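Long-range contacts in glycosyltransferase-stabilizing protein Gtf2 (Streptococcus gordonii, PDB 5E9T), which binds the serine-rich repeat adhesin GspB as substrate and works in a complex with GtfA that attaches the first N-acetylglucosamine to it: residues B[277-282]-B[371-376]; B[289-294]-B[313-318]; B[299-304]-B[328-333]; B[354-359]-B[381-386]. All coordinates share one frame; numbering follows the deposited sequence.

Overall arrangement
All four contacts lie in the C-terminal half of the chain, within one domain of parallel strands and helices, and none touches another subunit. Interaction 2 is the heart of the group: its centre is about 12 Å from that of interaction 4 and about 14 Å from that of interaction 3. Tyr354 connects three of them, since its OH lies 3.1 Å from Leu291 N of interaction 2 and its N 3.0 Å from Leu376 O of interaction 1, both probable hydrogen bonds. Interactions 2 and 3 meet through Ile314 CD1 and Leu300 CD2. Interaction 1 closes the loop that encloses interactions 2 and 3, yet lies about 25 Å from interaction 3, centre to centre.

Interaction 1: residues B[277-282]-B[371-376]; sequences DFKRDN and FENNLL
Lys279 N gives a 2.7 Å hydrogen bond to Glu372 O, nearly straight at 163°, which brings the irregular loop 277-282 against the C-terminal end of helix 366-372. A Schellman motif closes that helix: Asn374 is its C-prime residue, and asparagine accepts the positive phi more readily than most residues. Asn374 ND2 bonds to Arg280 O at 3.0 Å, with the oxygen close to the amide plane but the donor above the carbonyl plane. Phe278 crosses this side chain at about a right angle, its ring plane almost parallel to the amide plane, and its CE2 sits over one face of the Phe371 ring, 3.6 Å from Phe371 CE1. The ring planes are inclined at 44°, and Phe371 stacks on Tyr389. Lys279 and Glu372 run side by side in the same direction; a bend at chi4 (-71°) sets NZ above the carboxylate plane for a 3.2 Å salt bridge to Glu372 OE1, while Arg368 takes OE2. NZ also bonds to Asp277 O. The Arg280 chain lays its guanidinium face over Asn373 CB and reaches Asp352 in a salt bridge. Last in the segment, Asn282 ND2 makes a weak 3.4 Å bond to Asn374 O.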
loop_
_atom_site.group_PDB
_atom_site.type_symbol
_atom_site.label_atom_id
_atom_site.label_comp_id
_atom_site.label_asym_id
_atom_site.label_seq_id
_atom_site.Cartn_x
_atom_site.Cartn_y
_atom_site.Cartn_z
ATOM N N ASP B 277 40.607 31.325 -15.136
ATOM C CA ASP B 277 41.707 31.429 -14.192
ATOM C C ASP B 277 42.298 30.030 -14.085
ATOM O O ASP B 277 41.748 29.159 -13.406
ATOM C CB ASP B 277 41.209 31.965 -12.853
ATOM C CG ASP B 277 42.223 31.811 -11.744
ATOM O OD1 ASP B 277 43.413 32.113 -11.976
ATOM O OD2 ASP B 277 41.825 31.393 -10.636
ATOM N N PHE B 278 43.441 29.826 -14.739
ATOM C CA PHE B 278 44.108 28.533 -14.731
ATOM C C PHE B 278 44.948 28.398 -13.468
ATOM O O PHE B 278 45.422 29.390 -12.907
ATOM C CB PHE B 278 44.982 28.355 -15.974
ATOM C CG PHE B 278 44.218 28.377 -17.272
ATOM C CD1 PHE B 278 43.952 29.575 -17.915
ATOM C CD2 PHE B 278 43.786 27.199 -17.860
ATOM C CE1 PHE B 278 43.261 29.599 -19.115
ATOM C CE2 PHE B 278 43.093 27.216 -19.060
ATOM C CZ PHE B 278 42.832 28.418 -19.688
ATOM N N LYS B 279 45.085 27.163 -12.989
ATOM C CA LYS B 279 45.723 26.945 -11.697
ATOM C C LYS B 279 47.239 26.764 -11.752
ATOM O O LYS B 279 47.897 26.989 -10.730
ATOM C CB LYS B 279 45.088 25.733 -11.013
ATOM C CG LYS B 279 43.597 25.914 -10.771
ATOM C CD LYS B 279 43.326 27.178 -9.963
ATOM C CE LYS B 279 41.851 27.309 -9.590
ATOM N NZ LYS B 279 40.975 27.630 -10.756
ATOM N N ARG B 280 47.816 26.412 -12.903
ATOM C CA ARG B 280 49.261 26.204 -13.024
ATOM C C ARG B 280 49.591 25.804 -14.456
ATOM O O ARG B 280 48.725 25.341 -15.204
ATOM C CB ARG B 280 49.794 25.139 -12.042
ATOM C CG ARG B 280 49.009 23.825 -11.967
ATOM C CD ARG B 280 49.495 22.798 -12.981
ATOM N NE ARG B 280 49.312 21.421 -12.525
ATOM C CZ ARG B 280 49.272 20.365 -13.333
ATOM N NH1 ARG B 280 49.394 20.523 -14.645
ATOM N NH2 ARG B 280 49.106 19.148 -12.833
ATOM N N ASP B 281 50.864 25.967 -14.816
ATOM C CA ASP B 281 51.318 25.638 -16.157
ATOM C C ASP B 281 51.511 24.131 -16.293
ATOM O O ASP B 281 51.374 23.367 -15.334
ATOM C CB ASP B 281 52.601 26.394 -16.488
ATOM C CG ASP B 281 52.369 27.880 -16.671
ATOM O OD1 ASP B 281 51.201 28.280 -16.868
ATOM O OD2 ASP B 281 53.355 28.648 -16.629
ATOM N N ASN B 282 51.872 23.697 -17.499
ATOM C CA ASN B 282 51.769 22.277 -17.831
ATOM C C ASN B 282 52.927 21.468 -17.247
ATOM O O ASN B 282 52.738 20.715 -16.287
ATOM C CB ASN B 282 51.678 22.114 -19.350
ATOM C CG ASN B 282 51.667 20.669 -19.779
ATOM O OD1 ASN B 282 52.633 19.944 -19.583
ATOM N ND2 ASN B 282 50.549 20.232 -20.338
ATOM N N PHE B 371 41.011 20.982 -17.353
ATOM C CA PHE B 371 41.184 22.231 -18.089
ATOM C C PHE B 371 41.693 23.346 -17.183
ATOM O O PHE B 371 42.572 24.122 -17.576
ATOM C CB PHE B 371 39.858 22.627 -18.743
ATOM C CG PHE B 371 39.923 23.896 -19.546
ATOM C CD1 PHE B 371 39.651 25.122 -18.957
ATOM C CD2 PHE B 371 40.240 23.863 -20.893
ATOM C CE1 PHE B 371 39.705 26.289 -19.693
ATOM C CE2 PHE B 371 40.293 25.027 -21.636
ATOM C CZ PHE B 371 40.026 26.241 -21.034
ATOM N N GLU B 372 41.157 23.438 -15.963
ATOM C CA GLU B 372 41.606 24.472 -15.038
ATOM C C GLU B 372 43.054 24.260 -14.612
ATOM O O GLU B 372 43.736 25.219 -14.237
ATOM C CB GLU B 372 40.700 24.511 -13.806
ATOM C CG GLU B 372 39.232 24.756 -14.107
ATOM C CD GLU B 372 38.446 25.139 -12.869
ATOM O OE1 GLU B 372 39.065 25.265 -11.790
ATOM O OE2 GLU B 372 37.213 25.316 -12.971
ATOM N N ASN B 373 43.527 23.017 -14.642
ATOM C CA ASN B 373 44.894 22.680 -14.271
ATOM C C ASN B 373 45.831 22.581 -15.471
ATOM O O ASN B 373 46.973 22.133 -15.315
ATOM C CB ASN B 373 44.913 21.384 -13.463
ATOM C CG ASN B 373 44.805 21.633 -11.973
ATOM O OD1 ASN B 373 45.773 21.456 -11.231
ATOM N ND2 ASN B 373 43.629 22.058 -11.527
ATOM N N ASN B 374 45.361 22.947 -16.665
ATOM C CA ASN B 374 46.171 22.983 -17.883
ATOM C C ASN B 374 46.670 21.605 -18.295
ATOM O O ASN B 374 47.687 21.490 -18.984
ATOM C CB ASN B 374 47.356 23.947 -17.743
ATOM C CG ASN B 374 47.119 25.270 -18.445
ATOM O OD1 ASN B 374 46.693 25.306 -19.600
ATOM N ND2 ASN B 374 47.397 26.367 -17.750
ATOM N N LEU B 375 45.973 20.551 -17.883
ATOM C CA LEU B 375 46.204 19.238 -18.465
ATOM C C LEU B 375 45.645 19.206 -19.880
ATOM O O LEU B 375 44.538 19.693 -20.134
ATOM C CB LEU B 375 45.541 18.147 -17.621
ATOM C CG LEU B 375 46.205 17.662 -16.334
ATOM C CD1 LEU B 375 46.210 18.738 -15.271
ATOM C CD2 LEU B 375 45.500 16.420 -15.820
ATOM N N LEU B 376 46.413 18.633 -20.808
ATOM C CA LEU B 376 45.929 18.484 -22.175
ATOM C C LEU B 376 44.981 17.299 -22.249
ATOM O O LEU B 376 45.368 16.162 -21.952
ATOM C CB LEU B 376 47.061 18.292 -23.176
ATOM C CG LEU B 376 46.415 17.883 -24.500
ATOM C CD1 LEU B 376 45.604 19.036 -25.126
ATOM C CD2 LEU B 376 47.436 17.345 -25.487
#

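Interaction 2: residues B[289-294]-B[313-318]; sequences LILTHS and RIAALT
Arg313 O accepts a 2.8 Å hydrogen bond from Ile290 N, one of the backbone bonds joining strands 287-291 and 311-315, the parallel neighbours of a beta-alpha-beta unit whose crossover is helix 300-306. The directions of the two short strand segments differ by only 18°. The Arg313 side chain runs along the face that also carries Leu289 and Ala315, packing on Leu347 and ending in a weak hydrogen bond to Glu350 O. Ile314 points to the other face, where it lies beside Ile290 and heads the same way, with Ile314 CG1 4.0 Å from Ile290 CG1; branched residues of this kind suit a buried strand. Ile314 CG2 meets the CG2 methyl of Thr292, whose chi1 of -166° turns OG1 anti to the backbone N and leaves CG2 between N and the carbonyl carbon. Ala315 continues the parallel pattern: its N bonds to Ile290 O at 2.9 Å and its O receives Thr292 N at 3.0 Å. Its side chain being a single methyl, Ala315 lets Leu291 CD2 come to 3.5 Å from its CB, on the side of helix 341-350. Past the strand ends, Ala316 turns its CB toward the Thr292 carbonyl. Thr318 then brings OG1 to 3.2 Å from His293 O. His293 bonds through ND1 to Gly361 O and stacks on His76; its ring edge faces Thr318, with His293 CD2 4.2 Å from Thr318 CG2.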
loop_
_atom_site.group_PDB
_atom_site.type_symbol
_atom_site.label_atom_id
_atom_site.label_comp_id
_atom_site.label_asym_id
_atom_site.label_seq_id
_atom_site.Cartn_x
_atom_site.Cartn_y
_atom_site.Cartn_z
ATOM N N LEU B 289 46.132 10.744 -15.955
ATOM C CA LEU B 289 45.103 10.752 -14.926
ATOM C C LEU B 289 43.754 10.552 -15.589
ATOM O O LEU B 289 43.351 11.367 -16.423
ATOM C CB LEU B 289 45.111 12.054 -14.130
ATOM C CG LEU B 289 43.930 12.123 -13.186
ATOM C CD1 LEU B 289 44.061 11.055 -12.105
ATOM C CD2 LEU B 289 43.820 13.515 -12.584
ATOM N N ILE B 290 43.065 9.471 -15.226
ATOM C CA ILE B 290 41.714 9.203 -15.701
ATOM C C ILE B 290 40.812 8.988 -14.499
ATOM O O ILE B 290 41.187 8.300 -13.543
ATOM C CB ILE B 290 41.639 7.973 -16.631
ATOM C CG1 ILE B 290 42.903 7.842 -17.484
ATOM C CG2 ILE B 290 40.382 8.047 -17.493
ATOM C CD1 ILE B 290 43.146 8.990 -18.431
ATOM N N LEU B 291 39.615 9.559 -14.557
ATOM C CA LEU B 291 38.597 9.362 -13.537
ATOM C C LEU B 291 37.438 8.603 -14.163
ATOM O O LEU B 291 36.776 9.115 -15.071
ATOM C CB LEU B 291 38.122 10.696 -12.975
ATOM C CG LEU B 291 39.184 11.428 -12.178
ATOM C CD1 LEU B 291 38.551 12.630 -11.514
ATOM C CD2 LEU B 291 39.827 10.482 -11.171
ATOM N N THR B 292 37.192 7.391 -13.677
ATOM C CA THR B 292 36.140 6.541 -14.207
ATOM C C THR B 292 35.237 6.085 -13.074
ATOM O O THR B 292 35.649 6.046 -11.912
ATOM C CB THR B 292 36.716 5.321 -14.934
ATOM O OG1 THR B 292 35.685 4.697 -15.707
ATOM C CG2 THR B 292 37.270 4.315 -13.932
ATOM N N HIS B 293 33.976 5.820 -13.400
ATOM C CA HIS B 293 33.122 5.139 -12.435
ATOM C C HIS B 293 33.231 3.622 -12.507
ATOM O O HIS B 293 33.313 2.967 -11.462
ATOM C CB HIS B 293 31.684 5.615 -12.588
ATOM C CG HIS B 293 31.429 6.892 -11.859
ATOM N ND1 HIS B 293 31.039 8.054 -12.490
ATOM C CD2 HIS B 293 31.573 7.204 -10.549
ATOM C CE1 HIS B 293 30.922 9.018 -11.594
ATOM N NE2 HIS B 293 31.241 8.529 -10.409
ATOM N N SER B 294 33.248 3.042 -13.702
ATOM C CA SER B 294 33.630 1.641 -13.816
ATOM C C SER B 294 33.906 1.323 -15.273
ATOM O O SER B 294 33.686 2.139 -16.173
ATOM C CB SER B 294 32.578 0.679 -13.261
ATOM O OG SER B 294 33.187 -0.567 -12.953
ATOM N N ARG B 313 47.451 6.672 -14.353
ATOM C CA ARG B 313 46.755 6.672 -13.075
ATOM C C ARG B 313 45.259 6.757 -13.323
ATOM O O ARG B 313 44.781 7.713 -13.942
ATOM C CB ARG B 313 47.224 7.818 -12.183
ATOM C CG ARG B 313 48.719 7.976 -12.181
ATOM C CD ARG B 313 49.228 8.408 -10.831
ATOM N NE ARG B 313 50.678 8.332 -10.794
ATOM C CZ ARG B 313 51.475 9.371 -10.997
ATOM N NH1 ARG B 313 50.956 10.566 -11.244
ATOM N NH2 ARG B 313 52.790 9.216 -10.951
ATOM N N ILE B 314 44.529 5.756 -12.846
ATOM C CA ILE B 314 43.083 5.699 -12.983
ATOM C C ILE B 314 42.479 5.624 -11.594
ATOM O O ILE B 314 42.950 4.865 -10.739
ATOM C CB ILE B 314 42.646 4.505 -13.847
ATOM C CG1 ILE B 314 43.312 4.612 -15.206
ATOM C CG2 ILE B 314 41.131 4.422 -13.956
ATOM C CD1 ILE B 314 42.592 3.904 -16.266
ATOM N N ALA B 315 41.437 6.413 -11.371
ATOM C CA ALA B 315 40.856 6.532 -10.052
ATOM C C ALA B 315 39.341 6.460 -10.125
ATOM O O ALA B 315 38.720 6.706 -11.164
ATOM C CB ALA B 315 41.292 7.828 -9.360
ATOM N N ALA B 316 38.770 6.075 -8.992
ATOM C CA ALA B 316 37.343 6.103 -8.739
ATOM C C ALA B 316 37.186 6.149 -7.233
ATOM O O ALA B 316 38.096 5.761 -6.493
ATOM C CB ALA B 316 36.632 4.876 -9.320
ATOM N N LEU B 317 36.034 6.628 -6.775
ATOM C CA LEU B 317 35.742 6.416 -5.366
ATOM C C LEU B 317 34.913 5.161 -5.141
ATOM O O LEU B 317 34.706 4.771 -3.990
ATOM C CB LEU B 317 35.048 7.624 -4.742
ATOM C CG LEU B 317 33.800 8.249 -5.360
ATOM C CD1 LEU B 317 32.990 8.871 -4.235
ATOM C CD2 LEU B 317 34.193 9.284 -6.397
ATOM N N THR B 318 34.472 4.507 -6.211
ATOM C CA THR B 318 33.909 3.164 -6.127
ATOM C C THR B 318 35.056 2.175 -5.948
ATOM O O THR B 318 36.226 2.556 -5.821
ATOM C CB THR B 318 33.086 2.823 -7.375
ATOM O OG1 THR B 318 33.971 2.395 -8.421
ATOM C CG2 THR B 318 32.295 4.035 -7.861
#

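Interaction 3: residues B[299-304]-B[328-333]; sequences GLDTLV and LSYKNV
In Val304 chi1 of 59° sets CG1 between the backbone N and the carbonyl carbon, with CG2 anti to N, while in Tyr330 chi1 of -52° holds CG anti to the carbonyl carbon. Val304 itself stands on the side of the helix toward the loop. CG2 of Val304 rests 3.5 Å from Tyr330 CD2; the placing of its CG1 at the ring edge is doubtful in the model. The same CG2 is 3.5 Å from Val333 CG2, so a compact branched residue touches both the ring and the start of strand 333-336. At its far end the ring offers OH as donor to Asp301 OD2; the side chains cross at about a right angle, with ring and carboxylate planes 36° apart. The modelled separation is too short to say how strong this bond is. Asp301 stands in the first turn of helix 300-306, where a negative charge would be expected to suit the helix dipole. Gly299, whose positive phi favours glycine, occupies the N-cap position before it. Asn332 slides past Val304 in the opposite direction, with CG of Asn332 3.7 Å from Val304 CG2, and its ND2 is held by Leu310 O. The loop between helix 322-325 and strand 333-336 flanks the crossover helix, and Val304 and Val333 both rest on Phe312 of strand 311-315, which lies next to strand 333-336 in the sheet; Leu300 also touches Phe312.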
loop_
_atom_site.group_PDB
_atom_site.type_symbol
_atom_site.label_atom_id
_atom_site.label_comp_id
_atom_site.label_asym_id
_atom_site.label_seq_id
_atom_site.Cartn_x
_atom_site.Cartn_y
_atom_site.Cartn_z
ATOM N N GLY B 299 39.772 1.130 -24.959
ATOM C CA GLY B 299 41.118 1.081 -25.498
ATOM C C GLY B 299 42.222 1.413 -24.520
ATOM O O GLY B 299 43.223 2.030 -24.909
ATOM N N LEU B 300 42.073 1.021 -23.257
ATOM C CA LEU B 300 43.166 1.237 -22.319
ATOM C C LEU B 300 44.317 0.281 -22.607
ATOM O O LEU B 300 45.460 0.713 -22.784
ATOM C CB LEU B 300 42.664 1.094 -20.888
ATOM C CG LEU B 300 43.618 1.472 -19.763
ATOM C CD1 LEU B 300 44.251 2.860 -19.926
ATOM C CD2 LEU B 300 42.799 1.388 -18.506
ATOM N N ASP B 301 44.017 -1.020 -22.702
ATOM C CA ASP B 301 45.013 -2.037 -23.048
ATOM C C ASP B 301 45.807 -1.631 -24.281
ATOM O O ASP B 301 47.041 -1.711 -24.306
ATOM C CB ASP B 301 44.310 -3.376 -23.290
ATOM C CG ASP B 301 45.101 -4.573 -22.779
ATOM O OD1 ASP B 301 44.556 -5.692 -22.822
ATOM O OD2 ASP B 301 46.249 -4.401 -22.323
ATOM N N THR B 302 45.093 -1.197 -25.317
ATOM C CA THR B 302 45.701 -0.694 -26.542
ATOM C C THR B 302 46.756 0.378 -26.260
ATOM O O THR B 302 47.934 0.218 -26.601
ATOM C CB THR B 302 44.590 -0.151 -27.435
ATOM O OG1 THR B 302 44.060 1.039 -26.842
ATOM C CG2 THR B 302 43.471 -1.180 -27.524
ATOM N N LEU B 303 46.337 1.490 -25.646
ATOM C CA LEU B 303 47.214 2.650 -25.481
ATOM C C LEU B 303 48.369 2.384 -24.522
ATOM O O LEU B 303 49.441 2.981 -24.670
ATOM C CB LEU B 303 46.411 3.847 -24.973
ATOM C CG LEU B 303 45.234 4.341 -25.798
ATOM C CD1 LEU B 303 44.726 5.673 -25.250
ATOM C CD2 LEU B 303 45.608 4.447 -27.271
ATOM N N VAL B 304 48.167 1.522 -23.530
ATOM C CA VAL B 304 49.111 1.428 -22.423
ATOM C C VAL B 304 50.334 0.600 -22.813
ATOM O O VAL B 304 51.468 0.959 -22.486
ATOM C CB VAL B 304 48.383 0.867 -21.185
ATOM C CG1 VAL B 304 47.797 -0.481 -21.480
ATOM C CG2 VAL B 304 49.287 0.812 -19.980
ATOM N N LEU B 328 46.461 -3.710 -13.936
ATOM C CA LEU B 328 47.587 -3.280 -13.119
ATOM C C LEU B 328 48.634 -4.388 -13.019
ATOM O O LEU B 328 49.631 -4.250 -12.302
ATOM C CB LEU B 328 47.092 -2.797 -11.741
ATOM C CG LEU B 328 48.072 -2.304 -10.677
ATOM C CD1 LEU B 328 47.674 -0.934 -10.084
ATOM C CD2 LEU B 328 48.215 -3.350 -9.571
ATOM N N SER B 329 48.412 -5.489 -13.745
ATOM C CA SER B 329 49.497 -6.410 -14.059
ATOM C C SER B 329 50.720 -5.650 -14.557
ATOM O O SER B 329 51.854 -5.966 -14.180
ATOM C CB SER B 329 49.044 -7.421 -15.112
ATOM O OG SER B 329 49.388 -6.982 -16.418
ATOM N N TYR B 330 50.507 -4.638 -15.392
ATOM C CA TYR B 330 51.606 -3.793 -15.831
ATOM C C TYR B 330 52.171 -3.022 -14.648
ATOM O O TYR B 330 51.426 -2.511 -13.807
ATOM C CB TYR B 330 51.148 -2.795 -16.896
ATOM C CG TYR B 330 50.405 -3.368 -18.084
ATOM C CD1 TYR B 330 50.380 -4.733 -18.343
ATOM C CD2 TYR B 330 49.731 -2.532 -18.954
ATOM C CE1 TYR B 330 49.694 -5.241 -19.433
ATOM C CE2 TYR B 330 49.055 -3.032 -20.036
ATOM C CZ TYR B 330 49.034 -4.378 -20.278
ATOM O OH TYR B 330 48.345 -4.847 -21.373
ATOM N N LYS B 331 53.497 -2.934 -14.585
ATOM C CA LYS B 331 54.102 -1.911 -13.744
ATOM C C LYS B 331 53.940 -0.521 -14.345
ATOM O O LYS B 331 54.327 0.469 -13.718
ATOM C CB LYS B 331 55.582 -2.220 -13.512
ATOM C CG LYS B 331 56.504 -1.873 -14.671
ATOM C CD LYS B 331 57.955 -2.148 -14.297
ATOM C CE LYS B 331 58.922 -1.681 -15.375
ATOM N NZ LYS B 331 58.972 -0.196 -15.470
ATOM N N ASN B 332 53.386 -0.452 -15.555
ATOM C CA ASN B 332 53.183 0.779 -16.301
ATOM C C ASN B 332 51.973 1.555 -15.801
ATOM O O ASN B 332 51.863 2.755 -16.068
ATOM C CB ASN B 332 53.063 0.399 -17.784
ATOM C CG ASN B 332 52.634 1.539 -18.685
ATOM O OD1 ASN B 332 52.180 1.295 -19.799
ATOM N ND2 ASN B 332 52.786 2.776 -18.232
ATOM N N VAL B 333 51.085 0.903 -15.073
ATOM C CA VAL B 333 49.839 1.498 -14.616
ATOM C C VAL B 333 49.893 1.653 -13.099
ATOM O O VAL B 333 50.481 0.826 -12.396
ATOM C CB VAL B 333 48.643 0.635 -15.074
ATOM C CG1 VAL B 333 47.421 0.902 -14.241
ATOM C CG2 VAL B 333 48.360 0.879 -16.562
#

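Interaction 4: residues B[354-359]-B[381-386]; sequences YLDINH and EQTLHD
Leu384 crosses both Asp356 and Asn358 obliquely, and these three side chains form the buried centre of the contact. Asp356 has CG anti to its backbone N (chi1 -159°), and its OD2 lies 3.4 Å from Thr383 CB. The same OD2 is 3.1 Å from Leu384 N and 2.8 Å from Leu384 O, an acceptor like itself, and no bond is settled. OD1 lies at the edge of the Tyr354 ring, in its plane. Both methyls of Leu384 lie on one side of the Asn358 amide: CD2 sits 3.7 Å from ND2 of Asn358, and CD1 rests beside the asparagine's OD1 and main-chain O. A leucine suits this spot because its two methyls can cover a flat amide. Farther out, the Gln382 amide is turned 80° from the His359 ring, at a doubtful spacing; His359 ND1 is bonded to Gln296 O. Asp356 centres an inverse gamma turn, which bends the chain here. The contact joins the C-terminal part of strand 353-356 and the loop beyond it to the loop after the neighbouring parallel strand 376-379. Loops at the C-terminal ends of parallel strands are where Rossmann-like domains commonly place their functional residues, though no ligand identifies such a site here.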
loop_
_atom_site.group_PDB
_atom_site.type_symbol
_atom_site.label_atom_id
_atom_site.label_comp_id
_atom_site.label_asym_id
_atom_site.label_seq_id
_atom_site.Cartn_x
_atom_site.Cartn_y
_atom_site.Cartn_z
ATOM N N TYR B 354 44.952 14.498 -19.489
ATOM C CA TYR B 354 43.760 13.750 -19.109
ATOM C C TYR B 354 43.196 13.125 -20.375
ATOM O O TYR B 354 42.659 13.832 -21.233
ATOM C CB TYR B 354 42.721 14.640 -18.419
ATOM C CG TYR B 354 41.538 13.852 -17.891
ATOM C CD1 TYR B 354 41.389 13.605 -16.538
ATOM C CD2 TYR B 354 40.577 13.345 -18.747
ATOM C CE1 TYR B 354 40.313 12.869 -16.056
ATOM C CE2 TYR B 354 39.508 12.614 -18.276
ATOM C CZ TYR B 354 39.376 12.378 -16.934
ATOM O OH TYR B 354 38.300 11.649 -16.482
ATOM N N LEU B 355 43.268 11.802 -20.471
ATOM C CA LEU B 355 42.631 11.099 -21.573
ATOM C C LEU B 355 41.175 10.869 -21.195
ATOM O O LEU B 355 40.899 10.262 -20.156
ATOM C CB LEU B 355 43.343 9.774 -21.847
ATOM C CG LEU B 355 44.829 9.811 -22.189
ATOM C CD1 LEU B 355 45.550 8.556 -21.689
ATOM C CD2 LEU B 355 45.028 9.995 -23.691
ATOM N N ASP B 356 40.234 11.322 -22.024
ATOM C CA ASP B 356 38.834 11.106 -21.674
ATOM C C ASP B 356 38.464 9.839 -22.427
ATOM O O ASP B 356 37.964 9.864 -23.551
ATOM C CB ASP B 356 37.982 12.306 -22.070
ATOM C CG ASP B 356 36.675 12.375 -21.312
ATOM O OD1 ASP B 356 36.577 11.734 -20.244
ATOM O OD2 ASP B 356 35.756 13.084 -21.774
ATOM N N ILE B 357 38.723 8.720 -21.757
ATOM C CA ILE B 357 38.645 7.395 -22.356
ATOM C C ILE B 357 37.589 6.504 -21.724
ATOM O O ILE B 357 37.310 5.422 -22.263
ATOM C CB ILE B 357 40.030 6.728 -22.290
ATOM C CG1 ILE B 357 40.668 7.131 -20.960
ATOM C CG2 ILE B 357 40.899 7.230 -23.419
ATOM C CD1 ILE B 357 41.990 6.490 -20.667
ATOM N N ASN B 358 37.015 6.907 -20.594
ATOM C CA ASN B 358 36.152 6.074 -19.773
ATOM C C ASN B 358 34.740 5.988 -20.346
ATOM O O ASN B 358 34.340 6.755 -21.226
ATOM C CB ASN B 358 36.122 6.574 -18.330
ATOM C CG ASN B 358 36.015 8.073 -18.235
ATOM O OD1 ASN B 358 36.001 8.771 -19.246
ATOM N ND2 ASN B 358 35.936 8.581 -17.012
ATOM N N HIS B 359 33.996 5.013 -19.839
ATOM C CA HIS B 359 32.605 4.782 -20.187
ATOM C C HIS B 359 31.715 5.105 -18.995
ATOM O O HIS B 359 32.158 5.113 -17.842
ATOM C CB HIS B 359 32.384 3.330 -20.627
ATOM C CG HIS B 359 32.673 3.088 -22.074
ATOM N ND1 HIS B 359 33.644 2.214 -22.510
ATOM C CD2 HIS B 359 32.113 3.612 -23.190
ATOM C CE1 HIS B 359 33.668 2.208 -23.830
ATOM N NE2 HIS B 359 32.750 3.050 -24.268
ATOM N N GLU B 381 35.216 9.779 -29.647
ATOM C CA GLU B 381 33.963 10.524 -29.769
ATOM C C GLU B 381 33.017 10.234 -28.615
ATOM O O GLU B 381 32.231 11.110 -28.234
ATOM C CB GLU B 381 33.260 10.253 -31.098
ATOM C CG GLU B 381 31.936 11.018 -31.224
ATOM C CD GLU B 381 32.122 12.472 -31.639
ATOM O OE1 GLU B 381 32.901 12.730 -32.578
ATOM O OE2 GLU B 381 31.503 13.361 -31.019
ATOM N N GLN B 382 33.119 9.073 -27.973
ATOM C CA GLN B 382 32.348 8.943 -26.747
ATOM C C GLN B 382 33.259 9.542 -25.691
ATOM O O GLN B 382 34.122 8.870 -25.114
ATOM C CB GLN B 382 31.942 7.501 -26.448
ATOM C CG GLN B 382 31.355 7.350 -25.039
ATOM C CD GLN B 382 30.176 6.404 -24.952
ATOM O OE1 GLN B 382 29.234 6.483 -25.741
ATOM N NE2 GLN B 382 30.190 5.539 -23.953
ATOM N N THR B 383 33.005 10.815 -25.415
ATOM C CA THR B 383 33.635 11.573 -24.356
ATOM C C THR B 383 32.576 11.816 -23.310
ATOM O O THR B 383 31.404 12.027 -23.634
ATOM C CB THR B 383 34.140 12.955 -24.797
ATOM O OG1 THR B 383 33.019 13.832 -24.954
ATOM C CG2 THR B 383 34.872 12.920 -26.081
ATOM N N LEU B 384 32.990 11.824 -22.066
ATOM C CA LEU B 384 32.146 12.419 -21.056
ATOM C C LEU B 384 32.244 13.927 -21.243
ATOM O O LEU B 384 33.347 14.481 -21.299
ATOM C CB LEU B 384 32.589 11.951 -19.669
ATOM C CG LEU B 384 32.376 10.435 -19.443
ATOM C CD1 LEU B 384 33.169 9.505 -20.357
ATOM C CD2 LEU B 384 32.732 10.063 -18.049
ATOM N N HIS B 385 31.099 14.573 -21.445
ATOM C CA HIS B 385 31.050 16.021 -21.644
ATOM C C HIS B 385 31.641 16.638 -20.383
ATOM O O HIS B 385 31.489 16.059 -19.322
ATOM C CB HIS B 385 29.614 16.490 -21.899
ATOM C CG HIS B 385 28.828 15.572 -22.783
ATOM N ND1 HIS B 385 28.950 15.569 -24.156
ATOM C CD2 HIS B 385 27.907 14.625 -22.486
ATOM C CE1 HIS B 385 28.139 14.659 -24.666
ATOM N NE2 HIS B 385 27.494 14.073 -23.674
ATOM N N ASP B 386 32.263 17.814 -20.453
ATOM C CA ASP B 386 32.067 18.789 -21.513
ATOM C C ASP B 386 32.877 18.582 -22.781
ATOM O O ASP B 386 34.052 18.215 -22.746
ATOM C CB ASP B 386 32.363 20.180 -20.958
ATOM C CG ASP B 386 31.656 20.441 -19.644
ATOM O OD1 ASP B 386 31.644 19.532 -18.787
ATOM O OD2 ASP B 386 31.102 21.548 -19.473
#